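Side-chain contacts in autophagy protein 5 (Saccharomyces cerevisiae, PDB 2DYO), which takes part in autophagic vesicle formation and cytoplasm-to-vacuole transport, and is required for the selective autophagy of nuclear material and mitochondria: residues Arg44-Tyr47 against Leu48-Met52; Pro135-Ser139 against Lys140-Glu144; Leu266-Leu269 against Tyr270-Arg274; Ser275-Gly278 against Phe279-Thr283. All blocks are in the same frame, centred on the assembly; numbering follows the deposited sequence.

Interaction 1 of 4, residues Arg44-Tyr47 against Leu48-Met52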
loop_
_atom_site.group_PDB
_atom_site.type_symbol
_atom_site.label_atom_id
_atom_site.label_comp_id
_atom_site.label_asym_id
_atom_site.label_seq_id
_atom_site.Cartn_x
_atom_site.Cartn_y
_atom_site.Cartn_z
ATOM N N ARG A 44 -4.583 2.286 4.440
ATOM C CA ARG A 44 -3.684 1.236 3.989
ATOM C C ARG A 44 -3.646 1.355 2.463
ATOM O O ARG A 44 -2.620 1.122 1.830
ATOM C CB ARG A 44 -4.224 -0.141 4.384
ATOM C CG ARG A 44 -3.670 -0.684 5.702
ATOM C CD ARG A 44 -4.362 -1.992 6.067
ATOM N NE ARG A 44 -3.666 -2.734 7.113
ATOM C CZ ARG A 44 -2.704 -3.622 6.883
ATOM N NH1 ARG A 44 -2.125 -4.253 7.896
ATOM N NH2 ARG A 44 -2.320 -3.884 5.637
ATOM N N GLU A 45 -4.778 1.749 1.882
ATOM C CA GLU A 45 -4.880 1.877 0.434
ATOM C C GLU A 45 -4.576 3.277 -0.100
ATOM O O GLU A 45 -5.474 3.985 -0.571
ATOM C CB GLU A 45 -6.274 1.456 -0.036
ATOM C CG GLU A 45 -6.692 0.044 0.368
ATOM C CD GLU A 45 -6.007 -1.052 -0.433
ATOM O OE1 GLU A 45 -6.499 -2.196 -0.366
ATOM O OE2 GLU A 45 -4.988 -0.789 -1.117
ATOM N N THR A 46 -3.309 3.669 -0.023
ATOM C CA THR A 46 -2.879 4.960 -0.547
ATOM C C THR A 46 -1.360 4.953 -0.587
ATOM O O THR A 46 -0.744 3.924 -0.315
ATOM C CB THR A 46 -3.382 6.141 0.332
ATOM O OG1 THR A 46 -3.170 7.376 -0.367
ATOM C CG2 THR A 46 -2.634 6.189 1.668
ATOM N N TYR A 47 -0.756 6.084 -0.943
ATOM C CA TYR A 47 0.701 6.184 -0.990
ATOM C C TYR A 47 1.167 7.232 0.020
ATOM O O TYR A 47 0.485 8.238 0.238
ATOM C CB TYR A 47 1.193 6.633 -2.371
ATOM C CG TYR A 47 0.961 5.657 -3.506
ATOM C CD1 TYR A 47 1.425 4.341 -3.439
ATOM C CD2 TYR A 47 0.342 6.077 -4.679
ATOM C CE1 TYR A 47 1.279 3.473 -4.527
ATOM C CE2 TYR A 47 0.191 5.224 -5.762
ATOM C CZ TYR A 47 0.661 3.930 -5.686
ATOM O OH TYR A 47 0.527 3.111 -6.784
ATOM N N LEU A 48 2.340 7.013 0.605
ATOM C CA LEU A 48 2.887 7.960 1.573
ATOM C C LEU A 48 3.111 9.325 0.931
ATOM O O LEU A 48 3.003 10.358 1.576
ATOM C CB LEU A 48 4.219 7.437 2.135
ATOM C CG LEU A 48 4.161 6.223 3.074
ATOM C CD1 LEU A 48 5.582 5.739 3.358
ATOM C CD2 LEU A 48 3.457 6.597 4.362
ATOM N N VAL A 49 3.441 9.307 -0.352
ATOM C CA VAL A 49 3.702 10.523 -1.103
ATOM C C VAL A 49 2.495 11.465 -1.188
ATOM O O VAL A 49 2.643 12.661 -1.462
ATOM C CB VAL A 49 4.238 10.158 -2.492
ATOM C CG1 VAL A 49 3.132 10.147 -3.519
ATOM C CG2 VAL A 49 5.392 11.073 -2.855
ATOM N N ASN A 50 1.300 10.943 -0.930
ATOM C CA ASN A 50 0.106 11.782 -0.946
ATOM C C ASN A 50 0.088 12.740 0.251
ATOM O O ASN A 50 -0.807 13.589 0.372
ATOM C CB ASN A 50 -1.149 10.911 -0.935
ATOM C CG ASN A 50 -1.379 10.237 -2.268
ATOM O OD1 ASN A 50 -2.171 9.302 -2.393
ATOM N ND2 ASN A 50 -0.691 10.732 -3.287
ATOM N N TYR A 51 1.078 12.610 1.130
ATOM C CA TYR A 51 1.149 13.472 2.298
ATOM C C TYR A 51 2.261 14.520 2.246
ATOM O O TYR A 51 2.539 15.184 3.244
ATOM C CB TYR A 51 1.265 12.616 3.568
ATOM C CG TYR A 51 0.059 11.721 3.730
ATOM C CD1 TYR A 51 -0.049 10.533 3.009
ATOM C CD2 TYR A 51 -1.040 12.134 4.478
ATOM C CE1 TYR A 51 -1.228 9.790 3.015
ATOM C CE2 TYR A 51 -2.222 11.403 4.493
ATOM C CZ TYR A 51 -2.309 10.234 3.752
ATOM O OH TYR A 51 -3.496 9.546 3.714
ATOM N N MET A 52 2.890 14.679 1.086
ATOM C CA MET A 52 3.944 15.680 0.947
ATOM C C MET A 52 3.405 17.101 1.126
ATOM O O MET A 52 4.053 17.943 1.753
ATOM C CB MET A 52 4.638 15.553 -0.412
ATOM C CG MET A 52 5.495 14.309 -0.533
ATOM S SD MET A 52 6.508 14.034 0.943
ATOM C CE MET A 52 7.571 15.475 0.927
#
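The Tyr51 ring receives Tyr47 and Thr46 at its edge rather than over a face: Tyr47 O lies near the ring plane, 3.6 Å from Tyr51 CE1, and the Thr46 methyl comes to the same border, with Thr46 CG2 4.0 Å from Tyr51 OH. The phenol oxygen itself bonds to the backbone of another protein's chain. Thr46 divides its two branches: chi1 of -168° puts its oxygen opposite the backbone N and beside the Asn50 amide (Thr46 OG1 to Asn50 OD1, 3.0 Å), while CG2 is left for the ring. Replacing Thr46 by a glycine would probably open a gap at the Tyr51 edge and leave Asn50 OD1 without its hydroxyl neighbour. Asn50 N donates to Tyr47 O at 3.1 Å, the i to i+3 bond that starts the 3-10 turn; next to it Tyr47 CB packs 4.2 Å from Val49 CG1. This turn links strand 37-43 to helix 52-59, the strand-to-helix passage of the first ubiquitin-like, beta-grasp domain, and Tyr51 is the N-cap of that helix. Leu48 faces Val90 and Leu93 of helix 90-98, while the Tyr47 ring lies against Phe146 and Trp147 of helix 142-159 and Trp177 of helix 170-182.

Interaction 2 of 4, residues Pro135-Ser139 against Lys140-Glu144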
loop_
_atom_site.group_PDB
_atom_site.type_symbol
_atom_site.label_atom_id
_atom_site.label_comp_id
_atom_site.label_asym_id
_atom_site.label_seq_id
_atom_site.Cartn_x
_atom_site.Cartn_y
_atom_site.Cartn_z
ATOM N N PRO A 135 12.934 8.734 -6.072
ATOM C CA PRO A 135 12.864 9.930 -5.225
ATOM C C PRO A 135 11.493 10.609 -5.208
ATOM O O PRO A 135 10.704 10.466 -6.142
ATOM C CB PRO A 135 13.957 10.827 -5.808
ATOM C CG PRO A 135 13.924 10.482 -7.268
ATOM C CD PRO A 135 13.795 8.968 -7.247
ATOM N N ILE A 136 11.213 11.336 -4.129
ATOM C CA ILE A 136 9.954 12.059 -3.994
ATOM C C ILE A 136 10.047 13.270 -4.917
ATOM O O ILE A 136 10.941 14.101 -4.770
ATOM C CB ILE A 136 9.742 12.518 -2.539
ATOM C CG1 ILE A 136 9.634 11.283 -1.636
ATOM C CG2 ILE A 136 8.497 13.393 -2.438
ATOM C CD1 ILE A 136 9.835 11.564 -0.151
ATOM N N ALA A 137 9.120 13.372 -5.861
ATOM C CA ALA A 137 9.148 14.459 -6.829
ATOM C C ALA A 137 8.468 15.763 -6.437
ATOM O O ALA A 137 7.717 15.842 -5.463
ATOM C CB ALA A 137 8.573 13.970 -8.159
ATOM N N SER A 138 8.770 16.787 -7.228
ATOM C CA SER A 138 8.205 18.118 -7.076
ATOM C C SER A 138 6.994 18.142 -8.009
ATOM O O SER A 138 6.087 18.963 -7.862
ATOM C CB SER A 138 9.230 19.179 -7.501
ATOM O OG SER A 138 9.771 18.894 -8.786
ATOM N N SER A 139 7.000 17.222 -8.971
ATOM C CA SER A 139 5.912 17.077 -9.936
ATOM C C SER A 139 4.697 16.536 -9.181
ATOM O O SER A 139 4.697 15.380 -8.754
ATOM C CB SER A 139 6.333 16.096 -11.038
ATOM O OG SER A 139 5.306 15.911 -11.995
ATOM N N LYS A 140 3.666 17.367 -9.028
ATOM C CA LYS A 140 2.453 16.994 -8.292
ATOM C C LYS A 140 1.571 15.910 -8.925
ATOM O O LYS A 140 0.482 15.619 -8.424
ATOM C CB LYS A 140 1.604 18.240 -8.032
ATOM C CG LYS A 140 0.698 18.632 -9.189
ATOM C CD LYS A 140 0.191 20.063 -9.059
ATOM C CE LYS A 140 -0.577 20.298 -7.767
ATOM N NZ LYS A 140 -1.079 21.702 -7.704
ATOM N N THR A 141 2.027 15.321 -10.025
ATOM C CA THR A 141 1.267 14.260 -10.678
ATOM C C THR A 141 2.062 12.956 -10.631
ATOM O O THR A 141 1.670 11.962 -11.237
ATOM C CB THR A 141 0.983 14.578 -12.158
ATOM O OG1 THR A 141 2.224 14.770 -12.846
ATOM C CG2 THR A 141 0.122 15.828 -12.291
ATOM N N GLN A 142 3.181 12.969 -9.910
ATOM C CA GLN A 142 4.039 11.790 -9.793
ATOM C C GLN A 142 3.306 10.512 -9.377
ATOM O O GLN A 142 3.454 9.465 -10.020
ATOM C CB GLN A 142 5.179 12.051 -8.797
ATOM C CG GLN A 142 6.014 10.808 -8.506
ATOM C CD GLN A 142 7.110 11.046 -7.483
ATOM O OE1 GLN A 142 6.885 11.665 -6.441
ATOM N NE2 GLN A 142 8.299 10.537 -7.768
ATOM N N ALA A 143 2.534 10.588 -8.297
ATOM C CA ALA A 143 1.804 9.419 -7.806
ATOM C C ALA A 143 0.721 8.983 -8.792
ATOM O O ALA A 143 0.630 7.806 -9.148
ATOM C CB ALA A 143 1.184 9.724 -6.448
ATOM N N GLU A 144 -0.101 9.929 -9.231
ATOM C CA GLU A 144 -1.161 9.612 -10.181
ATOM C C GLU A 144 -0.619 8.945 -11.441
ATOM O O GLU A 144 -1.178 7.947 -11.909
ATOM C CB GLU A 144 -1.939 10.878 -10.556
ATOM C CG GLU A 144 -2.920 10.676 -11.702
ATOM C CD GLU A 144 -3.803 11.890 -11.940
ATOM O OE1 GLU A 144 -3.330 13.026 -11.707
ATOM O OE2 GLU A 144 -4.963 11.701 -12.373
HETATM O O HOH W 1 5.217 13.814 -5.101
HETATM O O HOH W 2 4.593 13.669 -12.986
#
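Ser139 to Gln142 form a type I turn, closed by the bond from Gln142 N to Ser139 O at 3.1 Å, and this turn carries the chain straight into helix 142-159. From the first turn of the helix the Gln142 side chain reaches back to the loop. Its CG is opposite the backbone N (chi1 173°) and the chain stays extended beyond it, so the amide travels past the methyl of Ala137, where Gln142 CD and Ala137 CB are 3.3 Å apart. There the amide grips the backbone on both sides of Ile136. Gln142 NE2 gives a proton to Pro135 O at 2.9 Å, in the amide plane and nearly in line with the carbonyl, and Ala137 N gives one to Gln142 OE1, also at 2.9 Å but from 37° above the plane of the side-chain carbonyl. A donor and an acceptor used in this pattern fix which end of the amide is which. The helix so entered opens the alpha-helical bundle region, and farther along it lies Lys152, the site of conjugation to Atg12, which is not attached here. Two waters add to the joint. One donates to both Ala137 O and Gln142 OE1, giving that oxygen a second proton; the other sits 2.6 Å from Ser139 OG and equally far from Thr141 OG1, bridging the two hydroxyls. Thr141 holds the N-cap position without a capping bond from its side chain. Ile136 packs on Phe77 of strand 74-79, and Gln142 touches Trp86.

Interaction 3 of 4, residues Leu266-Leu269 against Tyr270-Arg274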
loop_
_atom_site.group_PDB
_atom_site.type_symbol
_atom_site.label_atom_id
_atom_site.label_comp_id
_atom_site.label_asym_id
_atom_site.label_seq_id
_atom_site.Cartn_x
_atom_site.Cartn_y
_atom_site.Cartn_z
ATOM N N LEU A 266 -7.196 -18.602 -5.560
ATOM C CA LEU A 266 -6.503 -17.411 -6.042
ATOM C C LEU A 266 -7.437 -16.370 -6.659
ATOM O O LEU A 266 -7.266 -15.174 -6.434
ATOM C CB LEU A 266 -5.415 -17.805 -7.051
ATOM C CG LEU A 266 -4.470 -16.682 -7.490
ATOM C CD1 LEU A 266 -3.747 -16.115 -6.270
ATOM C CD2 LEU A 266 -3.464 -17.226 -8.502
ATOM N N TYR A 267 -8.420 -16.805 -7.439
ATOM C CA TYR A 267 -9.347 -15.844 -8.039
ATOM C C TYR A 267 -10.072 -15.073 -6.941
ATOM O O TYR A 267 -10.207 -13.853 -7.015
ATOM C CB TYR A 267 -10.388 -16.541 -8.919
ATOM C CG TYR A 267 -11.531 -15.624 -9.297
ATOM C CD1 TYR A 267 -11.331 -14.553 -10.168
ATOM C CD2 TYR A 267 -12.795 -15.786 -8.731
ATOM C CE1 TYR A 267 -12.364 -13.662 -10.463
ATOM C CE2 TYR A 267 -13.833 -14.903 -9.018
ATOM C CZ TYR A 267 -13.610 -13.844 -9.884
ATOM O OH TYR A 267 -14.637 -12.969 -10.168
ATOM N N ASP A 268 -10.547 -15.797 -5.930
ATOM C CA ASP A 268 -11.244 -15.173 -4.810
ATOM C C ASP A 268 -10.332 -14.183 -4.102
ATOM O O ASP A 268 -10.715 -13.041 -3.837
ATOM C CB ASP A 268 -11.697 -16.230 -3.802
ATOM C CG ASP A 268 -13.116 -16.682 -4.037
ATOM O OD1 ASP A 268 -14.026 -15.828 -3.958
ATOM O OD2 ASP A 268 -13.324 -17.886 -4.297
ATOM N N LEU A 269 -9.120 -14.631 -3.791
ATOM C CA LEU A 269 -8.155 -13.787 -3.107
ATOM C C LEU A 269 -7.939 -12.498 -3.896
ATOM O O LEU A 269 -8.057 -11.400 -3.351
ATOM C CB LEU A 269 -6.831 -14.531 -2.932
ATOM C CG LEU A 269 -5.781 -13.849 -2.053
ATOM C CD1 LEU A 269 -6.352 -13.574 -0.667
ATOM C CD2 LEU A 269 -4.558 -14.734 -1.964
ATOM N N TYR A 270 -7.633 -12.624 -5.182
ATOM C CA TYR A 270 -7.417 -11.439 -6.004
ATOM C C TYR A 270 -8.644 -10.532 -6.073
ATOM O O TYR A 270 -8.582 -9.352 -5.733
ATOM C CB TYR A 270 -7.036 -11.813 -7.435
ATOM C CG TYR A 270 -6.892 -10.580 -8.306
ATOM C CD1 TYR A 270 -5.734 -9.804 -8.253
ATOM C CD2 TYR A 270 -7.954 -10.127 -9.094
ATOM C CE1 TYR A 270 -5.638 -8.605 -8.956
ATOM C CE2 TYR A 270 -7.871 -8.920 -9.804
ATOM C CZ TYR A 270 -6.707 -8.165 -9.726
ATOM O OH TYR A 270 -6.618 -6.965 -10.396
ATOM N N SER A 271 -9.765 -11.089 -6.515
ATOM C CA SER A 271 -10.977 -10.298 -6.674
ATOM C C SER A 271 -11.433 -9.570 -5.419
ATOM O O SER A 271 -12.071 -8.528 -5.511
ATOM C CB SER A 271 -12.119 -11.173 -7.204
ATOM O OG SER A 271 -12.537 -12.100 -6.226
ATOM N N LYS A 272 -11.086 -10.096 -4.251
ATOM C CA LYS A 272 -11.512 -9.482 -3.001
ATOM C C LYS A 272 -10.451 -8.713 -2.230
ATOM O O LYS A 272 -10.734 -7.650 -1.668
ATOM C CB LYS A 272 -12.129 -10.556 -2.100
ATOM C CG LYS A 272 -13.431 -11.106 -2.661
ATOM C CD LYS A 272 -13.906 -12.347 -1.926
ATOM C CE LYS A 272 -15.245 -12.809 -2.496
ATOM N NZ LYS A 272 -15.610 -14.179 -2.062
ATOM N N LEU A 273 -9.233 -9.239 -2.199
ATOM C CA LEU A 273 -8.172 -8.589 -1.449
ATOM C C LEU A 273 -7.103 -7.815 -2.228
ATOM O O LEU A 273 -6.117 -7.369 -1.640
ATOM C CB LEU A 273 -7.507 -9.621 -0.530
ATOM C CG LEU A 273 -8.128 -9.758 0.867
ATOM C CD1 LEU A 273 -9.647 -9.858 0.780
ATOM C CD2 LEU A 273 -7.538 -10.968 1.566
ATOM N N ARG A 274 -7.280 -7.637 -3.536
ATOM C CA ARG A 274 -6.279 -6.880 -4.293
ATOM C C ARG A 274 -6.199 -5.472 -3.711
ATOM O O ARG A 274 -7.168 -4.979 -3.132
ATOM C CB ARG A 274 -6.650 -6.796 -5.776
ATOM C CG ARG A 274 -7.898 -5.972 -6.065
ATOM C CD ARG A 274 -8.137 -5.867 -7.562
ATOM N NE ARG A 274 -9.396 -5.188 -7.863
ATOM C CZ ARG A 274 -9.871 -5.000 -9.090
ATOM N NH1 ARG A 274 -9.194 -5.438 -10.140
ATOM N NH2 ARG A 274 -11.032 -4.380 -9.264
#
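Ser271 turns its hydroxyl back along the helix to the carbonyls of Tyr267 and Asp268: with chi1 at 69°, OG is wedged between the backbone N and the carbonyl carbon, 3.0 Å from Tyr267 O and 3.1 Å from Asp268 O. Its single proton has both carbonyls within reach, and the choice between them remains open. Lys272 takes another course. Its CG points away from the carbonyl carbon (chi1 -67°) and the rest of the chain is extended, so it runs alongside Asp268 in the same direction until Lys272 NZ forms a salt bridge with Asp268 OD1 at 3.0 Å. The ammonium approaches from the anti side, somewhat out of the carboxylate plane, and has a second acidic partner on the chain of another protein. These i to i+3 and i to i+4 contacts line helix 266-273, which precedes the last strand of the second ubiquitin-like domain. Ser271 CB also lies over one face of the Tyr267 ring, 4.1 Å from Tyr267 CZ, and this tyrosine makes a cation-pi contact with Arg199. On the buried flank Leu269 CD1 meets Leu273 CD2 at 3.6 Å, and Leu269 packs further on Leu280 of strand 280-286. Where the helix ends, Arg274 lays its CB over a face of the Tyr270 ring and, its chain extended beyond CG, donates from Arg274 NH1 to Tyr270 OH at 3.0 Å, within the guanidinium plane; the same hydroxyl is bonded to Gly278 O.

Interaction 4 of 4, residues Ser275-Gly278 against Phe279-Thr283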
loop_
_atom_site.group_PDB
_atom_site.type_symbol
_atom_site.label_atom_id
_atom_site.label_comp_id
_atom_site.label_asym_id
_atom_site.label_seq_id
_atom_site.Cartn_x
_atom_site.Cartn_y
_atom_site.Cartn_z
ATOM N N SER A 275 -5.042 -4.834 -3.859
ATOM C CA SER A 275 -4.836 -3.488 -3.347
ATOM C C SER A 275 -5.392 -2.429 -4.306
ATOM O O SER A 275 -5.837 -2.756 -5.410
ATOM C CB SER A 275 -3.349 -3.256 -3.087
ATOM O OG SER A 275 -2.860 -4.189 -2.130
ATOM N N PHE A 276 -5.344 -1.164 -3.888
ATOM C CA PHE A 276 -5.896 -0.063 -4.678
ATOM C C PHE A 276 -5.179 0.267 -5.989
ATOM O O PHE A 276 -5.658 1.102 -6.755
ATOM C CB PHE A 276 -6.008 1.202 -3.808
ATOM C CG PHE A 276 -4.747 2.017 -3.749
ATOM C CD1 PHE A 276 -4.640 3.208 -4.467
ATOM C CD2 PHE A 276 -3.668 1.601 -2.974
ATOM C CE1 PHE A 276 -3.468 3.975 -4.418
ATOM C CE2 PHE A 276 -2.488 2.357 -2.915
ATOM C CZ PHE A 276 -2.388 3.549 -3.639
ATOM N N ASP A 277 -4.041 -0.373 -6.249
ATOM C CA ASP A 277 -3.327 -0.134 -7.501
ATOM C C ASP A 277 -3.629 -1.264 -8.485
ATOM O O ASP A 277 -3.031 -1.340 -9.557
ATOM C CB ASP A 277 -1.816 -0.029 -7.273
ATOM C CG ASP A 277 -1.204 -1.312 -6.740
ATOM O OD1 ASP A 277 0.041 -1.363 -6.664
ATOM O OD2 ASP A 277 -1.950 -2.257 -6.393
ATOM N N GLY A 278 -4.564 -2.137 -8.109
ATOM C CA GLY A 278 -4.950 -3.237 -8.978
ATOM C C GLY A 278 -4.193 -4.540 -8.800
ATOM O O GLY A 278 -4.615 -5.581 -9.309
ATOM N N PHE A 279 -3.077 -4.495 -8.084
ATOM C CA PHE A 279 -2.283 -5.697 -7.851
ATOM C C PHE A 279 -2.605 -6.361 -6.520
ATOM O O PHE A 279 -2.898 -5.686 -5.527
ATOM C CB PHE A 279 -0.779 -5.380 -7.865
ATOM C CG PHE A 279 -0.174 -5.328 -9.239
ATOM C CD1 PHE A 279 -0.137 -4.139 -9.958
ATOM C CD2 PHE A 279 0.363 -6.474 -9.816
ATOM C CE1 PHE A 279 0.431 -4.092 -11.235
ATOM C CE2 PHE A 279 0.933 -6.437 -11.089
ATOM C CZ PHE A 279 0.964 -5.243 -11.798
ATOM N N LEU A 280 -2.564 -7.690 -6.515
ATOM C CA LEU A 280 -2.763 -8.456 -5.288
ATOM C C LEU A 280 -1.356 -8.640 -4.743
ATOM O O LEU A 280 -0.467 -9.090 -5.466
ATOM C CB LEU A 280 -3.362 -9.833 -5.574
ATOM C CG LEU A 280 -3.315 -10.777 -4.361
ATOM C CD1 LEU A 280 -4.226 -10.246 -3.246
ATOM C CD2 LEU A 280 -3.746 -12.167 -4.781
ATOM N N TYR A 281 -1.141 -8.282 -3.481
ATOM C CA TYR A 281 0.175 -8.435 -2.879
ATOM C C TYR A 281 0.155 -9.456 -1.756
ATOM O O TYR A 281 -0.723 -9.423 -0.893
ATOM C CB TYR A 281 0.678 -7.117 -2.270
ATOM C CG TYR A 281 1.007 -6.017 -3.245
ATOM C CD1 TYR A 281 0.018 -5.180 -3.741
ATOM C CD2 TYR A 281 2.327 -5.786 -3.636
ATOM C CE1 TYR A 281 0.331 -4.124 -4.601
ATOM C CE2 TYR A 281 2.650 -4.743 -4.494
ATOM C CZ TYR A 281 1.648 -3.914 -4.968
ATOM O OH TYR A 281 1.963 -2.860 -5.781
ATOM N N ILE A 282 1.104 -10.383 -1.770
ATOM C CA ILE A 282 1.180 -11.310 -0.658
ATOM C C ILE A 282 2.560 -11.154 -0.056
ATOM O O ILE A 282 3.547 -10.896 -0.762
ATOM C CB ILE A 282 0.901 -12.784 -1.053
ATOM C CG1 ILE A 282 1.874 -13.262 -2.120
ATOM C CG2 ILE A 282 -0.545 -12.925 -1.543
ATOM C CD1 ILE A 282 1.551 -14.668 -2.600
ATOM N N THR A 283 2.615 -11.260 1.264
ATOM C CA THR A 283 3.868 -11.129 1.987
ATOM C C THR A 283 4.158 -12.460 2.668
ATOM O O THR A 283 3.330 -12.977 3.413
ATOM C CB THR A 283 3.763 -10.011 3.041
ATOM O OG1 THR A 283 3.493 -8.769 2.375
ATOM C CG2 THR A 283 5.056 -9.891 3.838
HETATM O O HOH W 3 -3.256 -6.905 -1.811
#
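Asp277 reaches Phe279 and Tyr281 with its carboxylate. From CB the chain turns by chi1 of 63°, which sets CG between the backbone N and the carbonyl carbon and brings it 3.9 Å from Tyr281 CE1, at the edge of that ring and in its plane. OD1 then takes the phenol proton of Tyr281 OH on its syn lone pair, at 2.6 Å, the carboxylate and ring lying only 18° from coplanar. OD2 accepts a hydrogen bond from Phe279 N at 3.0 Å, the donor standing above the carboxylate plane. This second bond makes an Asx turn, which overlaps the end of the type I turn of Ser275-Gly278 and delivers the chain to strand 280-286, the central strand of the second beta-grasp sheet. An alanine in place of Asp277 would probably leave Tyr281 OH and Phe279 N without this acceptor and the phenol hydroxyl freer to turn. Ser275 N donates to Phe279 O at 2.8 Å. Gly278 has a positive phi, 91°, where a CB would collide with the carbonyl oxygen of the residue before. A water joins Ser275 OG to Tyr281 N. From helix 142-159, Gln150 offers Asp277 OD1 a weak bond and touches the side chains of Phe279 and Tyr281.

Overall arrangement
The four contacts come one after another along the chain. Interaction 1 lies in the first ubiquitin-like domain, interaction 2 leads into the helical region, and interactions 3 and 4 share the second ubiquitin-like domain, their centres about 9 Å apart on a helix and the strand that follows it. Interactions 1 and 2 touch, Val49 and Asn50 packing on Ala143 and Met52 on Ile136. Interactions 1 and 4, about 15 Å between centres, join the two beta-grasp domains: Glu45 probably bonds to Phe276 N, and Tyr47 meets the Phe276 ring edge to face. Interactions 2 and 3, whose centres are about 29 Å apart, flank the chain's centre. Helix 142-159, beginning in interaction 2, touches interactions 1, 3 and 4, probably helping hold both domains together.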